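Local coordinates for telomerase reverse transcriptase (PDB 6ZDQ), which probably extends chromosome ends as the reverse transcriptase of telomerase, copying a template within the enzyme's RNA component into telomeric DNA repeats, at residues T75-V80 / S188-Y193; Y179-S184 / N192-Y197. All coordinates share one frame; numbering follows the deposited sequence.

Contact 1. Residues T75-V80 / S188-Y193; sequences TEISQV and SLELNY
Two polar groups of Thr75 converge on the main-chain carbonyl of Tyr193. The stronger bond comes from the backbone amide: Thr75 N lies 3.0 Å from Tyr193 O, with an N-H...O angle of 159° and the donor nearly along the C=O axis. Thr75 OG1 sits between the backbone N and carbonyl carbon (chi1 56°) and points at the same Tyr193 O, a weak bond at 3.4 Å. The carbonyl thus has one good bond, supplemented by a weak one, just where the chain enters a helix. Glu76 is the N-cap of that helix, 77-91, so the contact ties the helix start to strand 191-195, the second strand of a beta hairpin in the telomerase RNA-binding region.

Apolar packing centres on the Tyr193 side chain. Ile77 crosses it at about a right angle and sets CG1 against one side of the ring, 3.7 Å from Tyr193 CE1. One helical turn along, Val80 also crosses at about a right angle, its CG2 lying 4.2 Å from Tyr193 CB. Trp178 of strand 178-182, the other hairpin strand, also touches Val80.

At the more open end, extended Glu190 meets Ile77 tip to tip, Glu190 OE2 3.3 Å from Ile77 CD1. Glu76 OE2 is 6.6 Å from Glu190 OE2, and the salt bridge from Glu76 OE1 to Lys74 NZ probably offsets some of this like charge.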
ATOM      1  N   THR A  75       6.679  -1.453 -20.579  1.00 94.82           N
ATOM      2  CA  THR A  75       7.946  -2.069 -20.942  1.00 97.98           C
ATOM      3  C   THR A  75       8.565  -2.725 -19.714  1.00 90.05           C
ATOM      4  O   THR A  75       8.575  -2.142 -18.626  1.00111.36           O
ATOM      5  CB  THR A  75       8.915  -1.041 -21.531  1.00 89.73           C
ATOM      6  OG1 THR A  75       9.103   0.034 -20.602  1.00103.07           O
ATOM      7  CG2 THR A  75       8.371  -0.485 -22.838  1.00110.27           C
ATOM      8  N   GLU A  76       9.072  -3.943 -19.897  1.00 91.11           N
ATOM      9  CA  GLU A  76       9.619  -4.707 -18.784  1.00 90.85           C
ATOM     10  C   GLU A  76      10.763  -3.954 -18.119  1.00 98.17           C
ATOM     11  O   GLU A  76      11.548  -3.267 -18.779  1.00112.35           O
ATOM     12  CB  GLU A  76      10.097  -6.077 -19.265  1.00 92.58           C
ATOM     13  CG  GLU A  76       8.981  -7.003 -19.726  1.00 99.93           C
ATOM     14  CD  GLU A  76       7.980  -7.312 -18.627  1.00124.86           C
ATOM     15  OE1 GLU A  76       7.032  -6.519 -18.435  1.00107.87           O
ATOM     16  OE2 GLU A  76       8.143  -8.348 -17.948  1.00117.13           O
ATOM     17  N   ILE A  77      10.844  -4.084 -16.793  1.00 90.15           N
ATOM     18  CA  ILE A  77      11.851  -3.360 -16.021  1.00108.49           C
ATOM     19  C   ILE A  77      13.254  -3.733 -16.484  1.00106.39           C
ATOM     20  O   ILE A  77      14.146  -2.879 -16.558  1.00 96.49           O
ATOM     21  CB  ILE A  77      11.660  -3.619 -14.514  1.00 86.53           C
ATOM     22  CG1 ILE A  77      10.252  -3.213 -14.068  1.00118.23           C
ATOM     23  CG2 ILE A  77      12.702  -2.863 -13.707  1.00 85.00           C
ATOM     24  CD1 ILE A  77       9.241  -4.350 -14.065  1.00113.89           C
ATOM     25  N   SER A  78      13.470  -5.013 -16.801  1.00 96.00           N
ATOM     26  CA  SER A  78      14.777  -5.461 -17.276  1.00 87.69           C
ATOM     27  C   SER A  78      15.245  -4.636 -18.468  1.00 98.10           C
ATOM     28  O   SER A  78      16.395  -4.184 -18.515  1.00 99.84           O
ATOM     29  CB  SER A  78      14.720  -6.945 -17.639  1.00 89.88           C
ATOM     30  OG  SER A  78      13.765  -7.183 -18.659  1.00108.53           O
ATOM     31  N   GLN A  79      14.359  -4.423 -19.444  1.00110.10           N
ATOM     32  CA  GLN A  79      14.716  -3.609 -20.600  1.00101.51           C
ATOM     33  C   GLN A  79      14.841  -2.135 -20.234  1.00 91.36           C
ATOM     34  O   GLN A  79      15.666  -1.421 -20.817  1.00105.37           O
ATOM     35  CB  GLN A  79      13.684  -3.804 -21.711  1.00100.32           C
ATOM     36  CG  GLN A  79      14.021  -3.103 -23.011  1.00 94.33           C
ATOM     37  CD  GLN A  79      13.050  -3.449 -24.120  1.00114.75           C
ATOM     38  OE1 GLN A  79      12.446  -2.567 -24.731  1.00116.29           O
ATOM     39  NE2 GLN A  79      12.894  -4.741 -24.389  1.00129.67           N
ATOM     40  N   VAL A  80      14.033  -1.663 -19.281  1.00 97.38           N
ATOM     41  CA  VAL A  80      14.148  -0.286 -18.806  1.00 83.75           C
ATOM     42  C   VAL A  80      15.515  -0.050 -18.178  1.00 82.50           C
ATOM     43  O   VAL A  80      16.153   0.985 -18.409  1.00 81.67           O
ATOM     44  CB  VAL A  80      13.011   0.038 -17.821  1.00 83.62           C
ATOM     45  CG1 VAL A  80      13.226   1.405 -17.188  1.00 95.68           C
ATOM     46  CG2 VAL A  80      11.670  -0.019 -18.528  1.00 94.64           C
ATOM     47  N   SER A 188       1.635  -7.740  -4.675  1.00146.87           N
ATOM     48  CA  SER A 188       2.856  -7.332  -5.355  1.00138.32           C
ATOM     49  C   SER A 188       2.946  -5.813  -5.372  1.00123.31           C
ATOM     50  O   SER A 188       2.020  -5.135  -5.830  1.00134.80           O
ATOM     51  CB  SER A 188       2.898  -7.879  -6.783  1.00147.04           C
ATOM     52  OG  SER A 188       4.084  -7.473  -7.441  1.00129.76           O
ATOM     53  N   LEU A 189       4.062  -5.285  -4.872  1.00117.23           N
ATOM     54  CA  LEU A 189       4.330  -3.852  -4.883  1.00131.24           C
ATOM     55  C   LEU A 189       5.281  -3.456  -6.010  1.00115.13           C
ATOM     56  O   LEU A 189       6.103  -2.550  -5.846  1.00102.44           O
ATOM     57  CB  LEU A 189       4.867  -3.394  -3.525  1.00111.89           C
ATOM     58  CG  LEU A 189       6.224  -3.850  -2.977  1.00119.16           C
ATOM     59  CD1 LEU A 189       6.587  -2.989  -1.779  1.00101.40           C
ATOM     60  CD2 LEU A 189       6.234  -5.324  -2.591  1.00104.07           C
ATOM     61  N   GLU A 190       5.195  -4.135  -7.150  1.00126.51           N
ATOM     62  CA  GLU A 190       6.013  -3.789  -8.302  1.00127.05           C
ATOM     63  C   GLU A 190       5.403  -2.611  -9.052  1.00118.55           C
ATOM     64  O   GLU A 190       4.183  -2.422  -9.073  1.00115.66           O
ATOM     65  CB  GLU A 190       6.154  -4.992  -9.236  1.00124.45           C
ATOM     66  CG  GLU A 190       7.284  -4.880 -10.247  1.00136.01           C
ATOM     67  CD  GLU A 190       7.367  -6.087 -11.163  1.00153.18           C
ATOM     68  OE1 GLU A 190       6.320  -6.726 -11.400  1.00163.52           O
ATOM     69  OE2 GLU A 190       8.477  -6.400 -11.642  1.00167.53           O
ATOM     70  N   LEU A 191       6.268  -1.813  -9.670  1.00105.38           N
ATOM     71  CA  LEU A 191       5.844  -0.652 -10.437  1.00 98.11           C
ATOM     72  C   LEU A 191       5.658  -1.014 -11.908  1.00 95.89           C
ATOM     73  O   LEU A 191       6.219  -1.990 -12.412  1.00 88.58           O
ATOM     74  CB  LEU A 191       6.861   0.483 -10.304  1.00 94.69           C
ATOM     75  CG  LEU A 191       6.999   1.132  -8.926  1.00 88.61           C
ATOM     76  CD1 LEU A 191       8.072   2.210  -8.934  1.00 84.95           C
ATOM     77  CD2 LEU A 191       5.668   1.709  -8.485  1.00102.13           C
ATOM     78  N   ASN A 192       4.850  -0.210 -12.594  1.00 91.14           N
ATOM     79  CA  ASN A 192       4.615  -0.350 -14.025  1.00 89.08           C
ATOM     80  C   ASN A 192       5.211   0.848 -14.749  1.00102.09           C
ATOM     81  O   ASN A 192       4.939   1.997 -14.385  1.00 91.43           O
ATOM     82  CB  ASN A 192       3.121  -0.463 -14.335  1.00 90.00           C
ATOM     83  CG  ASN A 192       2.545  -1.810 -13.955  1.00 91.60           C
ATOM     84  OD1 ASN A 192       3.276  -2.783 -13.768  1.00 97.57           O
ATOM     85  ND2 ASN A 192       1.224  -1.877 -13.849  1.00 92.86           N
ATOM     86  N   TYR A 193       6.022   0.576 -15.768  1.00101.70           N
ATOM     87  CA  TYR A 193       6.696   1.610 -16.551  1.00 86.35           C
ATOM     88  C   TYR A 193       6.028   1.680 -17.922  1.00 88.43           C
ATOM     89  O   TYR A 193       6.392   0.952 -18.847  1.00109.98           O
ATOM     90  CB  TYR A 193       8.189   1.318 -16.665  1.00 85.45           C
ATOM     91  CG  TYR A 193       8.926   1.390 -15.346  1.00 96.15           C
ATOM     92  CD1 TYR A 193       8.979   0.291 -14.497  1.00 91.66           C
ATOM     93  CD2 TYR A 193       9.568   2.556 -14.950  1.00 93.12           C
ATOM     94  CE1 TYR A 193       9.651   0.353 -13.290  1.00 84.23           C
ATOM     95  CE2 TYR A 193      10.242   2.627 -13.747  1.00 88.10           C
ATOM     96  CZ  TYR A 193      10.280   1.524 -12.921  1.00 86.97           C
ATOM     97  OH  TYR A 193      10.951   1.591 -11.720  1.00 86.48           O
TER

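Contact 2. Residues Y179-S184 / N192-Y197; sequences YITETS and NYFPQY
Four main-chain hydrogen bonds join strand 179-182 to strand 192-195, in two antiparallel hydrogen-bonded pairs. At Tyr179-Phe194, Tyr179 N reaches Phe194 O at 2.7 Å, nearly along the C=O axis, whereas the return bond from Phe194 N to Tyr179 O is longer, 3.3 Å, and its donor stands above the carbonyl plane. At Thr181-Asn192, Asn192 N meets Thr181 O at 3.1 Å in an almost straight bond (179°); its counterpart, Thr181 N to Asn192 O, is weak.

Between them, Ile180 and Tyr193 form the non-hydrogen-bonded pair. The isoleucine crosses the tyrosine obliquely, with Ile180 CG1 3.6 Å from Tyr193 CD2. The other face carries Tyr179, Thr181, Asn192 and Phe194. There Thr181 CG2 lies at the edge of the Phe194 ring, 4.3 Å from Phe194 CD2. Gln196, bent at chi2 (67°), packs its amide beside Tyr179, Gln196 OE1 3.8 Å from Tyr179 CB, without bonding to the Tyr179 amide.

Farther out, the Tyr179 ring stacks on Trp199, and strand 229-236 backs Thr181 through Ile235 and Phe194 through Pro236. The two strands, crossing at 148°, make a twisted antiparallel beta hairpin that connects helix 148-177 to helix 196-214 along the chain, within the telomerase RNA-binding region.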
ATOM      1  N   TYR A 179       6.083   6.855 -17.828  1.00 86.76           N
ATOM      2  CA  TYR A 179       5.206   7.275 -16.742  1.00106.24           C
ATOM      3  C   TYR A 179       5.199   6.163 -15.697  1.00109.52           C
ATOM      4  O   TYR A 179       4.669   5.075 -15.942  1.00104.24           O
ATOM      5  CB  TYR A 179       3.796   7.561 -17.254  1.00100.28           C
ATOM      6  CG  TYR A 179       2.802   7.897 -16.162  1.00107.52           C
ATOM      7  CD1 TYR A 179       2.638   9.203 -15.721  1.00113.20           C
ATOM      8  CD2 TYR A 179       2.027   6.905 -15.572  1.00101.85           C
ATOM      9  CE1 TYR A 179       1.730   9.513 -14.723  1.00104.71           C
ATOM     10  CE2 TYR A 179       1.121   7.205 -14.573  1.00 99.18           C
ATOM     11  CZ  TYR A 179       0.975   8.510 -14.154  1.00105.06           C
ATOM     12  OH  TYR A 179       0.071   8.810 -13.160  1.00113.96           O
ATOM     13  N   ILE A 180       5.789   6.435 -14.538  1.00 86.07           N
ATOM     14  CA  ILE A 180       5.928   5.436 -13.486  1.00 85.66           C
ATOM     15  C   ILE A 180       4.742   5.554 -12.539  1.00101.36           C
ATOM     16  O   ILE A 180       4.450   6.641 -12.027  1.00114.49           O
ATOM     17  CB  ILE A 180       7.258   5.610 -12.733  1.00 83.86           C
ATOM     18  CG1 ILE A 180       8.421   5.767 -13.715  1.00 88.77           C
ATOM     19  CG2 ILE A 180       7.508   4.426 -11.820  1.00 83.91           C
ATOM     20  CD1 ILE A 180       8.864   7.203 -13.926  1.00 88.85           C
ATOM     21  N   THR A 181       4.056   4.437 -12.306  1.00 98.14           N
ATOM     22  CA  THR A 181       2.890   4.421 -11.435  1.00103.81           C
ATOM     23  C   THR A 181       2.842   3.108 -10.668  1.00110.46           C
ATOM     24  O   THR A 181       3.408   2.095 -11.086  1.00112.35           O
ATOM     25  CB  THR A 181       1.585   4.612 -12.222  1.00106.08           C
ATOM     26  OG1 THR A 181       0.472   4.573 -11.320  1.00110.32           O
ATOM     27  CG2 THR A 181       1.425   3.517 -13.268  1.00 94.76           C
ATOM     28  N   GLU A 182       2.153   3.143  -9.532  1.00 90.51           N
ATOM     29  CA  GLU A 182       1.952   1.948  -8.727  1.00 89.95           C
ATOM     30  C   GLU A 182       0.780   1.137  -9.262  1.00 91.29           C
ATOM     31  O   GLU A 182      -0.192   1.682  -9.793  1.00 91.72           O
ATOM     32  CB  GLU A 182       1.697   2.318  -7.264  1.00 93.58           C
ATOM     33  CG  GLU A 182       2.885   2.944  -6.554  1.00124.48           C
ATOM     34  CD  GLU A 182       2.541   3.418  -5.155  1.00139.05           C
ATOM     35  OE1 GLU A 182       1.588   4.212  -5.013  1.00140.84           O
ATOM     36  OE2 GLU A 182       3.217   2.990  -4.196  1.00139.18           O
ATOM     37  N   THR A 183       0.886  -0.182  -9.130  1.00 96.39           N
ATOM     38  CA  THR A 183      -0.212  -1.061  -9.495  1.00 95.51           C
ATOM     39  C   THR A 183      -1.239  -1.115  -8.369  1.00107.14           C
ATOM     40  O   THR A 183      -0.920  -0.891  -7.199  1.00123.47           O
ATOM     41  CB  THR A 183       0.302  -2.467  -9.809  1.00 94.55           C
ATOM     42  OG1 THR A 183      -0.799  -3.312 -10.170  1.00120.43           O
ATOM     43  CG2 THR A 183       1.016  -3.060  -8.602  1.00120.67           C
ATOM     44  N   SER A 184      -2.487  -1.413  -8.736  1.00120.30           N
ATOM     45  CA  SER A 184      -3.554  -1.482  -7.746  1.00113.56           C
ATOM     46  C   SER A 184      -3.440  -2.699  -6.839  1.00131.91           C
ATOM     47  O   SER A 184      -4.161  -2.771  -5.838  1.00143.52           O
ATOM     48  CB  SER A 184      -4.920  -1.491  -8.435  1.00103.84           C
ATOM     49  OG  SER A 184      -5.424  -2.810  -8.531  1.00104.26           O
ATOM     50  N   ASN A 192       4.850  -0.210 -12.594  1.00 91.14           N
ATOM     51  CA  ASN A 192       4.615  -0.350 -14.025  1.00 89.08           C
ATOM     52  C   ASN A 192       5.211   0.848 -14.749  1.00102.09           C
ATOM     53  O   ASN A 192       4.939   1.997 -14.385  1.00 91.43           O
ATOM     54  CB  ASN A 192       3.121  -0.463 -14.335  1.00 90.00           C
ATOM     55  CG  ASN A 192       2.545  -1.810 -13.955  1.00 91.60           C
ATOM     56  OD1 ASN A 192       3.276  -2.783 -13.768  1.00 97.57           O
ATOM     57  ND2 ASN A 192       1.224  -1.877 -13.849  1.00 92.86           N
ATOM     58  N   TYR A 193       6.022   0.576 -15.768  1.00101.70           N
ATOM     59  CA  TYR A 193       6.696   1.610 -16.551  1.00 86.35           C
ATOM     60  C   TYR A 193       6.028   1.680 -17.922  1.00 88.43           C
ATOM     61  O   TYR A 193       6.392   0.952 -18.847  1.00109.98           O
ATOM     62  CB  TYR A 193       8.189   1.318 -16.665  1.00 85.45           C
ATOM     63  CG  TYR A 193       8.926   1.390 -15.346  1.00 96.15           C
ATOM     64  CD1 TYR A 193       8.979   0.291 -14.497  1.00 91.66           C
ATOM     65  CD2 TYR A 193       9.568   2.556 -14.950  1.00 93.12           C
ATOM     66  CE1 TYR A 193       9.651   0.353 -13.290  1.00 84.23           C
ATOM     67  CE2 TYR A 193      10.242   2.627 -13.747  1.00 88.10           C
ATOM     68  CZ  TYR A 193      10.280   1.524 -12.921  1.00 86.97           C
ATOM     69  OH  TYR A 193      10.951   1.591 -11.720  1.00 86.48           O
ATOM     70  N   PHE A 194       5.046   2.565 -18.046  1.00 87.90           N
ATOM     71  CA  PHE A 194       4.367   2.772 -19.322  1.00 96.50           C
ATOM     72  C   PHE A 194       5.102   3.831 -20.135  1.00104.13           C
ATOM     73  O   PHE A 194       5.409   4.904 -19.602  1.00115.77           O
ATOM     74  CB  PHE A 194       2.921   3.201 -19.108  1.00 90.08           C
ATOM     75  CG  PHE A 194       2.038   2.105 -18.587  1.00106.15           C
ATOM     76  CD1 PHE A 194       1.453   1.201 -19.458  1.00107.29           C
ATOM     77  CD2 PHE A 194       1.795   1.976 -17.230  1.00 96.73           C
ATOM     78  CE1 PHE A 194       0.641   0.189 -18.984  1.00119.47           C
ATOM     79  CE2 PHE A 194       0.982   0.964 -16.752  1.00102.49           C
ATOM     80  CZ  PHE A 194       0.406   0.070 -17.631  1.00101.85           C
ATOM     81  N   PRO A 195       5.419   3.562 -21.402  1.00102.45           N
ATOM     82  CA  PRO A 195       6.076   4.579 -22.232  1.00105.96           C
ATOM     83  C   PRO A 195       5.263   5.865 -22.278  1.00 94.40           C
ATOM     84  O   PRO A 195       4.035   5.843 -22.375  1.00 99.54           O
ATOM     85  CB  PRO A 195       6.156   3.912 -23.608  1.00 91.18           C
ATOM     86  CG  PRO A 195       6.179   2.450 -23.305  1.00 91.37           C
ATOM     87  CD  PRO A 195       5.282   2.278 -22.109  1.00103.38           C
ATOM     88  N   GLN A 196       5.973   6.996 -22.209  1.00 91.58           N
ATOM     89  CA  GLN A 196       5.311   8.286 -22.044  1.00 94.43           C
ATOM     90  C   GLN A 196       4.379   8.597 -23.211  1.00103.15           C
ATOM     91  O   GLN A 196       3.252   9.059 -23.004  1.00127.76           O
ATOM     92  CB  GLN A 196       6.355   9.390 -21.879  1.00 89.28           C
ATOM     93  CG  GLN A 196       5.822  10.650 -21.218  1.00 96.66           C
ATOM     94  CD  GLN A 196       5.446  10.433 -19.764  1.00 97.87           C
ATOM     95  OE1 GLN A 196       4.322  10.721 -19.351  1.00129.07           O
ATOM     96  NE2 GLN A 196       6.389   9.929 -18.976  1.00 87.12           N
ATOM     97  N   TYR A 197       4.833   8.363 -24.446  1.00 99.62           N
ATOM     98  CA  TYR A 197       3.975   8.628 -25.596  1.00115.76           C
ATOM     99  C   TYR A 197       2.768   7.697 -25.624  1.00112.89           C
ATOM    100  O   TYR A 197       1.682   8.106 -26.048  1.00126.49           O
ATOM    101  CB  TYR A 197       4.775   8.518 -26.896  1.00 96.33           C
ATOM    102  CG  TYR A 197       5.135   7.107 -27.298  1.00 96.45           C
ATOM    103  CD1 TYR A 197       6.179   6.433 -26.681  1.00114.39           C
ATOM    104  CD2 TYR A 197       4.438   6.456 -28.307  1.00 98.59           C
ATOM    105  CE1 TYR A 197       6.513   5.143 -27.052  1.00125.81           C
ATOM    106  CE2 TYR A 197       4.765   5.170 -28.685  1.00105.91           C
ATOM    107  CZ  TYR A 197       5.803   4.516 -28.054  1.00114.67           C
ATOM    108  OH  TYR A 197       6.131   3.233 -28.425  1.00102.81           O
TER

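Contacts 1 and 2 share Asn192 and Tyr193 on strand 191-195, and their centres are 8 Å apart. Tyr193 joins them: Ile77 meets its CD1 and CE1 atoms and Ile180 its CD2 and CE2 atoms, so one ring is packed from both contacts. The start of helix 77-91 is thereby attached to the two-stranded hairpin. Separately from that attachment, residues 188-193 pack on residues 179-184 inside the hairpin itself, with Leu191 CD2 3.5 Å from Thr181 O and Glu190 O 3.3 Å from Thr183 CG2. Neither contact touches the bound RNA, whose nearest atoms are about 21 Å from contact 1 and about 22 Å from contact 2.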